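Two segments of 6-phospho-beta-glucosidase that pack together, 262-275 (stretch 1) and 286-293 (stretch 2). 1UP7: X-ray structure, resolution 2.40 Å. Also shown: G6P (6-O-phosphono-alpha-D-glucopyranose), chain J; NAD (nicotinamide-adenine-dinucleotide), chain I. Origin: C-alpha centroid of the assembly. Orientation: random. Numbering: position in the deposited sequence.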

# COMPACT_ATOMS: atom_id res chain seq x y z
N LEU A 262 23.92 12.97 -36.74
CA LEU A 262 23.77 12.40 -35.40
C LEU A 262 24.33 13.37 -34.35
O LEU A 262 25.43 13.88 -34.51
CB LEU A 262 24.49 11.05 -35.27
CG LEU A 262 23.87 9.83 -35.99
CD1 LEU A 262 24.86 8.70 -36.04
CD2 LEU A 262 22.55 9.37 -35.37
N ARG A 263 23.55 13.63 -33.30
CA ARG A 263 23.98 14.54 -32.27
C ARG A 263 25.40 14.17 -31.79
O ARG A 263 26.25 15.04 -31.62
CB ARG A 263 23.03 14.46 -31.10
CG ARG A 263 23.35 15.44 -29.99
CD ARG A 263 23.43 16.93 -30.41
NE ARG A 263 24.00 17.72 -29.30
CZ ARG A 263 24.55 18.92 -29.42
NH1 ARG A 263 24.61 19.52 -30.60
NH2 ARG A 263 25.04 19.53 -28.34
N ALA A 264 25.64 12.87 -31.59
CA ALA A 264 26.94 12.42 -31.09
C ALA A 264 28.09 12.88 -31.97
O ALA A 264 29.17 13.19 -31.45
CB ALA A 264 27.02 10.87 -30.88
N ARG A 265 27.88 12.90 -33.29
CA ARG A 265 28.91 13.42 -34.18
C ARG A 265 29.07 14.92 -34.09
O ARG A 265 30.20 15.39 -34.25
CB ARG A 265 28.77 12.96 -35.65
CG ARG A 265 29.04 11.49 -35.89
CD ARG A 265 28.57 11.02 -37.25
NE ARG A 265 29.56 11.25 -38.31
CZ ARG A 265 30.47 10.36 -38.68
NH1 ARG A 265 30.52 9.18 -38.07
NH2 ARG A 265 31.33 10.64 -39.65
N GLU A 266 28.00 15.68 -33.82
CA GLU A 266 28.24 17.11 -33.68
C GLU A 266 28.97 17.37 -32.38
O GLU A 266 29.88 18.17 -32.35
CB GLU A 266 27.05 18.02 -33.98
CG GLU A 266 25.71 17.71 -33.35
CD GLU A 266 24.59 18.62 -33.93
OE1 GLU A 266 24.71 19.02 -35.12
OE2 GLU A 266 23.61 18.94 -33.20
N VAL A 267 28.63 16.61 -31.34
CA VAL A 267 29.31 16.76 -30.05
C VAL A 267 30.82 16.43 -30.16
O VAL A 267 31.63 17.08 -29.53
CB VAL A 267 28.67 15.91 -28.99
CG1 VAL A 267 29.54 15.89 -27.77
CG2 VAL A 267 27.23 16.41 -28.66
N MET A 268 31.19 15.45 -30.97
CA MET A 268 32.62 15.19 -31.19
C MET A 268 33.32 16.40 -31.77
O MET A 268 34.44 16.70 -31.36
CB MET A 268 32.91 13.99 -32.11
CG MET A 268 32.59 12.60 -31.54
SD MET A 268 32.69 11.35 -32.88
CE MET A 268 32.03 9.87 -32.08
N LYS A 269 32.71 17.07 -32.76
CA LYS A 269 33.29 18.29 -33.31
C LYS A 269 33.38 19.37 -32.23
O LYS A 269 34.44 19.96 -32.06
CB LYS A 269 32.50 18.84 -34.51
CG LYS A 269 32.81 18.19 -35.85
CD LYS A 269 31.49 17.95 -36.64
CE LYS A 269 31.72 17.37 -38.02
NZ LYS A 269 31.58 18.42 -39.08
N ILE A 270 32.28 19.63 -31.51
CA ILE A 270 32.26 20.63 -30.47
C ILE A 270 33.37 20.35 -29.45
O ILE A 270 34.14 21.25 -29.07
CB ILE A 270 30.87 20.61 -29.79
CG1 ILE A 270 29.83 21.31 -30.68
CG2 ILE A 270 30.93 21.15 -28.34
CD1 ILE A 270 28.43 20.68 -30.50
N GLU A 271 33.46 19.10 -29.01
CA GLU A 271 34.45 18.69 -28.03
C GLU A 271 35.89 18.89 -28.51
O GLU A 271 36.75 19.30 -27.72
CB GLU A 271 34.22 17.24 -27.67
CG GLU A 271 33.36 17.07 -26.43
CD GLU A 271 33.64 15.75 -25.74
OE1 GLU A 271 34.65 15.08 -26.11
OE2 GLU A 271 32.84 15.37 -24.83
N LYS A 272 36.16 18.61 -29.77
CA LYS A 272 37.51 18.78 -30.29
C LYS A 272 37.92 20.25 -30.34
O LYS A 272 39.11 20.55 -30.19
CB LYS A 272 37.69 18.17 -31.69
N GLU A 273 36.95 21.15 -30.57
CA GLU A 273 37.19 22.60 -30.53
C GLU A 273 37.36 23.08 -29.08
O GLU A 273 38.19 23.93 -28.80
CB GLU A 273 36.04 23.36 -31.19
CG GLU A 273 36.08 23.43 -32.72
CD GLU A 273 34.70 23.70 -33.35
OE1 GLU A 273 33.66 23.71 -32.63
OE2 GLU A 273 34.64 23.90 -34.59
N LEU A 274 36.58 22.53 -28.16
CA LEU A 274 36.72 22.88 -26.75
C LEU A 274 38.11 22.48 -26.22
O LEU A 274 38.80 23.29 -25.58
CB LEU A 274 35.59 22.26 -25.92
CG LEU A 274 34.25 23.01 -26.00
CD1 LEU A 274 33.15 22.21 -25.36
CD2 LEU A 274 34.36 24.39 -25.38
N PHE A 275 38.53 21.26 -26.53
CA PHE A 275 39.82 20.77 -26.04
C PHE A 275 41.02 21.54 -26.54
O PHE A 275 41.96 21.80 -25.78
CB PHE A 275 39.96 19.25 -26.18
CG PHE A 275 39.11 18.52 -25.17
CD1 PHE A 275 39.58 18.28 -23.88
CD2 PHE A 275 37.80 18.16 -25.47
CE1 PHE A 275 38.76 17.64 -22.95
CE2 PHE A 275 37.00 17.52 -24.55
CZ PHE A 275 37.47 17.27 -23.29
C1 G6P J . 20.13 18.06 -21.64
C2 G6P J . 19.82 16.81 -20.78
C3 G6P J . 21.12 16.06 -20.48
C4 G6P J . 21.70 15.62 -21.82
C5 G6P J . 22.05 16.88 -22.63
C6 G6P J . 22.59 16.50 -24.00
O1 G6P J . 18.96 18.82 -22.03
O2 G6P J . 19.19 17.11 -19.53
O3 G6P J . 20.94 14.95 -19.59
O4 G6P J . 22.81 14.74 -21.62
O5 G6P J . 20.88 17.73 -22.83
O6 G6P J . 23.53 17.46 -24.46
P G6P J . 24.67 17.05 -25.52
O1P G6P J . 25.59 18.24 -25.62
O2P G6P J . 24.17 16.73 -26.92
O3P G6P J . 25.40 15.87 -24.95
PA NAD I . 32.35 12.50 -22.33
O1A NAD I . 32.37 11.65 -23.53
O2A NAD I . 33.24 13.77 -22.39
O5B NAD I . 32.84 11.52 -21.13
C5B NAD I . 33.38 12.07 -19.96
C4B NAD I . 34.68 11.38 -19.61
O4B NAD I . 34.43 10.05 -19.13
C3B NAD I . 35.67 11.23 -20.75
O3B NAD I . 36.84 11.97 -20.42
C2B NAD I . 35.97 9.73 -20.83
O2B NAD I . 37.33 9.47 -21.09
C1B NAD I . 35.61 9.30 -19.42
N9A NAD I . 35.31 7.88 -19.26
C8A NAD I . 34.70 7.00 -20.13
N7A NAD I . 34.62 5.82 -19.49
C5A NAD I . 35.10 5.93 -18.24
C6A NAD I . 35.27 5.04 -17.19
N6A NAD I . 34.90 3.77 -17.28
N1A NAD I . 35.85 5.49 -16.01
C2A NAD I . 36.28 6.80 -15.89
N3A NAD I . 36.13 7.66 -16.95
C4A NAD I . 35.56 7.23 -18.09
O3 NAD I . 30.81 12.90 -22.10
PN NAD I . 30.20 14.13 -21.27
O1N NAD I . 29.43 14.89 -22.29
O2N NAD I . 31.17 14.81 -20.44
O5D NAD I . 29.21 13.44 -20.23
C5D NAD I . 29.54 12.32 -19.42
C4D NAD I . 28.22 11.70 -18.92
O4D NAD I . 27.45 12.60 -18.13
C3D NAD I . 27.32 11.28 -20.07
O3D NAD I . 26.77 10.05 -19.68
C2D NAD I . 26.24 12.36 -20.12
O2D NAD I . 24.98 11.93 -20.62
C1D NAD I . 26.17 12.89 -18.71
N1N NAD I . 26.13 14.35 -18.72
C2N NAD I . 27.08 14.97 -17.94
C3N NAD I . 27.15 16.34 -17.85
C7N NAD I . 28.24 16.95 -16.99
O7N NAD I . 27.99 18.02 -16.10
N7N NAD I . 29.47 16.43 -17.08
C4N NAD I . 26.23 17.08 -18.58
C5N NAD I . 25.24 16.47 -19.38
C6N NAD I . 25.20 15.08 -19.44
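Stretch 2 (286-293) EELTKRGG

Two carboxylates meet where this contact begins: Glu 273 OE1 and Glu 287 OE2 lie 2.8 Å apart, although both atoms are acceptors and both side chains would normally carry negative charge. The rest of the interface illustrates a more familiar principle, that a short irregular segment can be laid along a helix so that arginines from both partners converge on a bound phosphate.

Stretch 1 is helical from Arg 263 onward, and the helix continues beyond Phe 275, with Leu 262 at the N-cap position. Stretch 2 opens with a 3-10 segment, Glu 286 to Leu 288, and reaches an extended conformation at Arg 291 (phi/psi -88/152°). It runs obliquely across the helix in the opposite sense: Glu 287 lies nearest Leu 274, Lys 290 nearest Ile 270 and Arg 291 nearest Val 267, with CA–CA distances of 7.1, 7.5 and 7.5 Å.

Apolar packing begins at Leu 274, whose CD2 approaches Glu 287 CG at 3.7 Å and whose CD1 lies 3.8 Å from Leu 288 CD1. One turn back, Ile 270 points toward stretch 2; its CG1 is 4.0 Å from Lys 290 CE, and its CG2 is 3.5 Å from Arg 291 CD.

Arg 291 leaves the backbone sideways, but its end comes nearer the helix. Val 267 CG1 covers one face of its guanidinium, 3.6 Å from CZ, while G6P O3P and NAD O1N lie at its edge, near its plane: Arg 291 NH2 donates to G6P O3P at 2.6 Å and to NAD O1N at 3.1 Å. A long salt bridge joins Arg 291 NH1 to Glu 271 OE2 at 3.4 Å.

Near the start of the helix, Arg 263 NH2 donates to Lys 290 O at 3.2 Å, the only hydrogen bond between the stretches, while Arg 263 NE donates to G6P O2P at 2.6 Å. Gly 292 N also donates to G6P O1P at 3.2 Å.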

# COMPACT_ATOMS: atom_id res chain seq x y z
N GLU A 286 32.93 30.60 -24.11
CA GLU A 286 31.48 30.65 -24.32
C GLU A 286 30.97 29.42 -25.07
O GLU A 286 29.83 29.00 -24.86
CB GLU A 286 31.07 31.97 -25.03
CG GLU A 286 29.55 32.25 -24.99
N GLU A 287 31.82 28.83 -25.92
CA GLU A 287 31.46 27.64 -26.71
C GLU A 287 31.03 26.43 -25.89
O GLU A 287 30.43 25.50 -26.44
CB GLU A 287 32.59 27.21 -27.66
CG GLU A 287 32.37 25.80 -28.22
CD GLU A 287 33.13 25.49 -29.50
OE1 GLU A 287 33.86 26.36 -30.04
OE2 GLU A 287 32.99 24.33 -29.97
N LEU A 288 31.32 26.42 -24.59
CA LEU A 288 30.78 25.35 -23.73
C LEU A 288 29.25 25.43 -23.56
O LEU A 288 28.63 24.48 -23.07
CB LEU A 288 31.52 25.28 -22.39
CG LEU A 288 31.20 24.15 -21.40
CD1 LEU A 288 31.26 22.81 -22.09
CD2 LEU A 288 32.18 24.16 -20.25
N THR A 289 28.61 26.51 -24.00
CA THR A 289 27.13 26.56 -23.97
C THR A 289 26.48 25.78 -25.13
O THR A 289 25.33 25.32 -25.01
CB THR A 289 26.59 27.99 -23.93
OG1 THR A 289 27.24 28.75 -24.96
CG2 THR A 289 27.00 28.67 -22.62
N LYS A 290 27.23 25.63 -26.24
CA LYS A 290 26.86 24.73 -27.35
C LYS A 290 26.51 23.31 -26.88
O LYS A 290 25.87 22.54 -27.61
CB LYS A 290 28.00 24.63 -28.35
CG LYS A 290 28.10 25.83 -29.27
CD LYS A 290 28.96 25.52 -30.50
CE LYS A 290 28.16 24.84 -31.64
NZ LYS A 290 28.87 25.02 -32.96
N ARG A 291 26.96 22.95 -25.67
CA ARG A 291 26.56 21.68 -25.06
C ARG A 291 25.25 21.88 -24.27
O ARG A 291 24.97 23.01 -23.82
CB ARG A 291 27.67 21.14 -24.15
CG ARG A 291 29.07 21.00 -24.82
CD ARG A 291 29.33 19.67 -25.57
NE ARG A 291 28.40 18.61 -25.19
CZ ARG A 291 28.75 17.47 -24.59
NH1 ARG A 291 30.02 17.21 -24.31
NH2 ARG A 291 27.81 16.59 -24.27
N GLY A 292 24.44 20.82 -24.15
CA GLY A 292 23.11 20.93 -23.54
C GLY A 292 23.16 20.56 -22.08
O GLY A 292 22.12 20.35 -21.42
N GLY A 293 24.36 20.48 -21.53
CA GLY A 293 24.53 19.99 -20.17
C GLY A 293 24.74 21.12 -19.17
O GLY A 293 24.91 20.91 -17.96